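Local coordinates for gamma-hexachlorocyclohexane dehydrochlorinase (Sphingomonas paucimobilis, PDB 3A76), which catalyses two successive dehydrochlorinations of the pesticide lindane (gamma-hexachlorocyclohexane), giving 1,3,4,6-tetrachloro-1,4-cyclohexadiene by way of gamma-pentachlorocyclohexene, at residues 52-64 with 71-84. Residues are numbered along the deposited sequence; the frame is centred on the assembly and turned at random.
Sequences LASIWWDDAEWTI and KGPEGALDLANNVL
Part of the SnoaL-like alpha+beta barrel, this contact packs W62 of strand 60-64 against A76 and L79 of helix 72-84, while L52 and A53 of the preceding helix meet another flank of that helix. Strand and helix axes approach to 8.1 Å with their N-to-C directions 22° apart. L79 lies over one face of W62: its CD2 is 3.4 Å from the centroid of the six-membered ring and 7° off the normal, a CH-pi contact. W56 CH2 sits over the opposite face, so the indole is sandwiched, and A76 CA meets its edge in plane. W62 reaches this slot because CG is anti to the backbone N (chi1 -178°). L84 CD1 lies 3.7 Å from W62 CH2. A leucine in place of W62 would probably open a gap between L79 and W56 and deprive the L79 methyl of its aromatic face. I64 CD1, 3.9 Å from L79 CD2, extends the apolar row toward the bound spermidine, which touches I64. On the helix 49-53 side, L52 CD2 packs 3.5 Å from A80 CB, and A53 CB lies against P73 and L77. At the K71-G72 junction, where strand leads into helix, G72 N donates to A60 O at 2.8 Å in a nearly straight bond; G72 has positive phi, and a side chain there would collide with D58 O. The L84 side chain is about 6 Å from that of H93, the inferred proton acceptor, and about 8 Å from that of D45, also inferred to be in the active site. Overall, a helix is packed against a curved sheet, as in the SnoaL-like barrel.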
loop_
_atom_site.group_PDB
_atom_site.type_symbol
_atom_site.label_atom_id
_atom_site.label_comp_id
_atom_site.label_asym_id
_atom_site.label_seq_id
_atom_site.Cartn_x
_atom_site.Cartn_y
_atom_site.Cartn_z
ATOM N N LEU B 52 -15.369 -3.073 12.677
ATOM C CA LEU B 52 -14.443 -4.004 13.309
ATOM C C LEU B 52 -15.085 -5.357 13.567
ATOM O O LEU B 52 -14.498 -6.391 13.235
ATOM C CB LEU B 52 -13.869 -3.446 14.612
ATOM C CG LEU B 52 -12.773 -4.318 15.244
ATOM C CD1 LEU B 52 -11.466 -4.318 14.411
ATOM C CD2 LEU B 52 -12.504 -3.900 16.666
ATOM N N ALA B 53 -16.284 -5.329 14.149
ATOM C CA ALA B 53 -17.013 -6.528 14.561
ATOM C C ALA B 53 -17.529 -7.369 13.394
ATOM O O ALA B 53 -17.661 -8.589 13.515
ATOM C CB ALA B 53 -18.175 -6.132 15.467
ATOM N N SER B 54 -17.812 -6.711 12.271
ATOM C CA SER B 54 -18.483 -7.326 11.121
ATOM C C SER B 54 -17.639 -8.320 10.306
ATOM O O SER B 54 -18.168 -9.017 9.426
ATOM C CB SER B 54 -18.974 -6.219 10.183
ATOM O OG SER B 54 -17.870 -5.567 9.561
ATOM N N ILE B 55 -16.342 -8.378 10.587
ATOM C CA ILE B 55 -15.386 -9.079 9.722
ATOM C C ILE B 55 -14.928 -10.448 10.261
ATOM O O ILE B 55 -14.192 -11.178 9.586
ATOM C CB ILE B 55 -14.147 -8.179 9.434
ATOM C CG1 ILE B 55 -13.456 -7.800 10.748
ATOM C CG2 ILE B 55 -14.551 -6.931 8.613
ATOM C CD1 ILE B 55 -12.151 -7.051 10.612
ATOM N N TRP B 56 -15.360 -10.779 11.478
ATOM C CA TRP B 56 -14.957 -12.016 12.152
ATOM C C TRP B 56 -16.129 -12.973 12.314
ATOM O O TRP B 56 -17.256 -12.542 12.600
ATOM C CB TRP B 56 -14.397 -11.714 13.545
ATOM C CG TRP B 56 -13.476 -10.538 13.598
ATOM C CD1 TRP B 56 -13.812 -9.241 13.881
ATOM C CD2 TRP B 56 -12.064 -10.547 13.371
ATOM N NE1 TRP B 56 -12.694 -8.440 13.845
ATOM C CE2 TRP B 56 -11.606 -9.215 13.534
ATOM C CE3 TRP B 56 -11.138 -11.549 13.052
ATOM C CZ2 TRP B 56 -10.265 -8.862 13.381
ATOM C CZ3 TRP B 56 -9.805 -11.198 12.898
ATOM C CH2 TRP B 56 -9.382 -9.862 13.061
ATOM N N TRP B 57 -15.860 -14.268 12.136
ATOM C CA TRP B 57 -16.801 -15.320 12.528
ATOM C C TRP B 57 -16.778 -15.433 14.051
ATOM O O TRP B 57 -15.820 -14.984 14.688
ATOM C CB TRP B 57 -16.414 -16.661 11.903
ATOM C CG TRP B 57 -16.510 -16.716 10.401
ATOM C CD1 TRP B 57 -15.500 -17.010 9.531
ATOM C CD2 TRP B 57 -17.674 -16.481 9.600
ATOM N NE1 TRP B 57 -15.962 -16.967 8.236
ATOM C CE2 TRP B 57 -17.292 -16.646 8.251
ATOM C CE3 TRP B 57 -19.005 -16.152 9.890
ATOM C CZ2 TRP B 57 -18.187 -16.482 7.194
ATOM C CZ3 TRP B 57 -19.903 -15.991 8.831
ATOM C CH2 TRP B 57 -19.485 -16.155 7.502
ATOM N N ASP B 58 -17.818 -16.027 14.642
ATOM C CA ASP B 58 -17.842 -16.236 16.106
ATOM C C ASP B 58 -16.624 -17.006 16.622
ATOM O O ASP B 58 -16.104 -16.715 17.699
ATOM C CB ASP B 58 -19.120 -16.958 16.546
ATOM C CG ASP B 58 -20.233 -16.001 16.937
ATOM O OD1 ASP B 58 -19.961 -14.791 17.154
ATOM O OD2 ASP B 58 -21.387 -16.480 17.033
ATOM N N ASP B 59 -16.184 -17.984 15.839
ATOM C CA ASP B 59 -15.046 -18.831 16.188
ATOM C C ASP B 59 -13.704 -18.299 15.665
ATOM O O ASP B 59 -12.666 -18.910 15.920
ATOM C CB ASP B 59 -15.281 -20.261 15.672
ATOM C CG ASP B 59 -15.715 -20.291 14.213
ATOM O OD1 ASP B 59 -14.888 -19.963 13.327
ATOM O OD2 ASP B 59 -16.889 -20.640 13.947
ATOM N N ALA B 60 -13.724 -17.179 14.934
ATOM C CA ALA B 60 -12.488 -16.565 14.411
ATOM C C ALA B 60 -11.582 -16.144 15.549
ATOM O O ALA B 60 -12.068 -15.781 16.619
ATOM C CB ALA B 60 -12.802 -15.379 13.526
ATOM N N GLU B 61 -10.270 -16.208 15.322
ATOM C CA GLU B 61 -9.278 -15.962 16.380
ATOM C C GLU B 61 -8.193 -14.952 15.988
ATOM O O GLU B 61 -7.380 -15.196 15.081
ATOM C CB GLU B 61 -8.641 -17.278 16.853
ATOM C CG GLU B 61 -9.653 -18.365 17.198
ATOM C CD GLU B 61 -9.292 -19.141 18.450
ATOM O OE1 GLU B 61 -8.096 -19.161 18.827
ATOM O OE2 GLU B 61 -10.216 -19.738 19.059
ATOM N N TRP B 62 -8.192 -13.822 16.695
ATOM C CA TRP B 62 -7.284 -12.712 16.424
ATOM C C TRP B 62 -6.176 -12.668 17.464
ATOM O O TRP B 62 -6.412 -12.396 18.632
ATOM C CB TRP B 62 -8.068 -11.384 16.337
ATOM C CG TRP B 62 -7.259 -10.125 16.016
ATOM C CD1 TRP B 62 -6.016 -10.055 15.447
ATOM C CD2 TRP B 62 -7.676 -8.761 16.226
ATOM N NE1 TRP B 62 -5.632 -8.748 15.311
ATOM C CE2 TRP B 62 -6.628 -7.932 15.779
ATOM C CE3 TRP B 62 -8.836 -8.165 16.746
ATOM C CZ2 TRP B 62 -6.696 -6.531 15.849
ATOM C CZ3 TRP B 62 -8.907 -6.775 16.813
ATOM C CH2 TRP B 62 -7.839 -5.975 16.368
ATOM N N THR B 63 -4.959 -12.947 17.017
ATOM C CA THR B 63 -3.804 -12.924 17.888
ATOM C C THR B 63 -2.867 -11.793 17.475
ATOM O O THR B 63 -2.635 -11.556 16.286
ATOM C CB THR B 63 -3.038 -14.267 17.843
ATOM O OG1 THR B 63 -3.911 -15.341 18.232
ATOM C CG2 THR B 63 -1.839 -14.236 18.761
ATOM N N ILE B 64 -2.353 -11.090 18.477
ATOM C CA ILE B 64 -1.253 -10.174 18.291
ATOM C C ILE B 64 -0.169 -10.626 19.263
ATOM O O ILE B 64 -0.363 -10.608 20.491
ATOM C CB ILE B 64 -1.680 -8.696 18.521
ATOM C CG1 ILE B 64 -2.703 -8.248 17.455
ATOM C CG2 ILE B 64 -0.453 -7.785 18.524
ATOM C CD1 ILE B 64 -3.397 -6.872 17.728
ATOM N N LYS B 71 -11.166 -13.742 20.577
ATOM C CA LYS B 71 -12.020 -14.605 19.762
ATOM C C LYS B 71 -13.334 -13.939 19.413
ATOM O O LYS B 71 -13.895 -13.230 20.233
ATOM C CB LYS B 71 -12.232 -15.982 20.435
ATOM C CG LYS B 71 -13.309 -16.048 21.517
ATOM C CD LYS B 71 -13.501 -17.482 22.044
ATOM C CE LYS B 71 -12.525 -17.804 23.201
ATOM N NZ LYS B 71 -12.400 -19.276 23.464
ATOM N N GLY B 72 -13.794 -14.163 18.183
ATOM C CA GLY B 72 -15.031 -13.584 17.655
ATOM C C GLY B 72 -15.084 -12.064 17.602
ATOM O O GLY B 72 -14.143 -11.386 18.018
ATOM N N PRO B 73 -16.194 -11.510 17.095
ATOM C CA PRO B 73 -16.397 -10.055 17.103
ATOM C C PRO B 73 -16.268 -9.395 18.491
ATOM O O PRO B 73 -15.638 -8.331 18.611
ATOM C CB PRO B 73 -17.814 -9.907 16.550
ATOM C CG PRO B 73 -17.983 -11.111 15.683
ATOM C CD PRO B 73 -17.310 -12.209 16.441
ATOM N N GLU B 74 -16.845 -10.017 19.524
ATOM C CA GLU B 74 -16.775 -9.476 20.882
ATOM C C GLU B 74 -15.334 -9.430 21.374
ATOM O O GLU B 74 -14.935 -8.490 22.064
ATOM C CB GLU B 74 -17.657 -10.288 21.849
ATOM C CG GLU B 74 -17.691 -9.742 23.289
ATOM C CD GLU B 74 -18.529 -8.456 23.448
ATOM O OE1 GLU B 74 -19.774 -8.571 23.633
ATOM O OE2 GLU B 74 -17.938 -7.342 23.408
ATOM N N GLY B 75 -14.559 -10.455 21.022
ATOM C CA GLY B 75 -13.129 -10.488 21.332
ATOM C C GLY B 75 -12.381 -9.342 20.671
ATOM O O GLY B 75 -11.541 -8.692 21.305
ATOM N N ALA B 76 -12.709 -9.102 19.402
ATOM C CA ALA B 76 -12.193 -7.962 18.622
ATOM C C ALA B 76 -12.504 -6.610 19.296
ATOM O O ALA B 76 -11.592 -5.808 19.534
ATOM C CB ALA B 76 -12.752 -8.007 17.184
ATOM N N LEU B 77 -13.778 -6.389 19.646
ATOM C CA LEU B 77 -14.196 -5.178 20.371
ATOM C C LEU B 77 -13.535 -5.058 21.739
ATOM O O LEU B 77 -13.213 -3.967 22.192
ATOM C CB LEU B 77 -15.716 -5.112 20.531
ATOM C CG LEU B 77 -16.668 -4.625 19.434
ATOM C CD1 LEU B 77 -15.941 -3.981 18.260
ATOM C CD2 LEU B 77 -17.520 -5.761 18.961
ATOM N N ASP B 78 -13.339 -6.198 22.382
ATOM C CA ASP B 78 -12.656 -6.280 23.662
ATOM C C ASP B 78 -11.195 -5.774 23.543
ATOM O O ASP B 78 -10.766 -4.897 24.295
ATOM C CB ASP B 78 -12.784 -7.739 24.150
ATOM C CG ASP B 78 -12.029 -8.035 25.436
ATOM O OD1 ASP B 78 -11.993 -9.240 25.764
ATOM O OD2 ASP B 78 -11.483 -7.126 26.106
ATOM N N LEU B 79 -10.453 -6.310 22.576
ATOM C CA LEU B 79 -9.088 -5.849 22.268
ATOM C C LEU B 79 -9.023 -4.349 21.875
ATOM O O LEU B 79 -8.258 -3.583 22.453
ATOM C CB LEU B 79 -8.474 -6.751 21.178
ATOM C CG LEU B 79 -7.110 -6.476 20.524
ATOM C CD1 LEU B 79 -6.032 -6.328 21.551
ATOM C CD2 LEU B 79 -6.750 -7.611 19.572
ATOM N N ALA B 80 -9.836 -3.946 20.902
ATOM C CA ALA B 80 -9.922 -2.551 20.487
ATOM C C ALA B 80 -10.158 -1.611 21.663
ATOM O O ALA B 80 -9.300 -0.797 21.979
ATOM C CB ALA B 80 -10.997 -2.383 19.442
ATOM N N ASN B 81 -11.304 -1.756 22.335
ATOM C CA ASN B 81 -11.711 -0.864 23.429
ATOM C C ASN B 81 -10.800 -0.843 24.640
ATOM O O ASN B 81 -10.659 0.195 25.274
ATOM C CB ASN B 81 -13.134 -1.184 23.890
ATOM C CG ASN B 81 -14.182 -0.683 22.931
ATOM O OD1 ASN B 81 -14.406 0.521 22.809
ATOM N ND2 ASN B 81 -14.843 -1.604 22.247
ATOM N N ASN B 82 -10.188 -1.977 24.975
ATOM C CA ASN B 82 -9.453 -2.076 26.245
ATOM C C ASN B 82 -7.939 -2.041 26.101
ATOM O O ASN B 82 -7.219 -1.826 27.090
ATOM C CB ASN B 82 -9.893 -3.311 27.051
ATOM C CG ASN B 82 -11.390 -3.292 27.399
ATOM O OD1 ASN B 82 -11.931 -2.271 27.843
ATOM N ND2 ASN B 82 -12.057 -4.426 27.194
ATOM N N VAL B 83 -7.459 -2.262 24.877
ATOM C CA VAL B 83 -6.016 -2.288 24.600
ATOM C C VAL B 83 -5.625 -1.315 23.475
ATOM O O VAL B 83 -4.875 -0.376 23.717
ATOM C CB VAL B 83 -5.487 -3.729 24.281
ATOM C CG1 VAL B 83 -3.958 -3.755 24.223
ATOM C CG2 VAL B 83 -5.980 -4.729 25.312
ATOM N N LEU B 84 -6.127 -1.534 22.261
ATOM C CA LEU B 84 -5.629 -0.774 21.101
ATOM C C LEU B 84 -5.956 0.710 21.182
ATOM O O LEU B 84 -5.046 1.545 21.146
ATOM C CB LEU B 84 -6.090 -1.374 19.764
ATOM C CG LEU B 84 -5.589 -2.797 19.440
ATOM C CD1 LEU B 84 -6.031 -3.212 18.040
ATOM C CD2 LEU B 84 -4.079 -2.946 19.617
#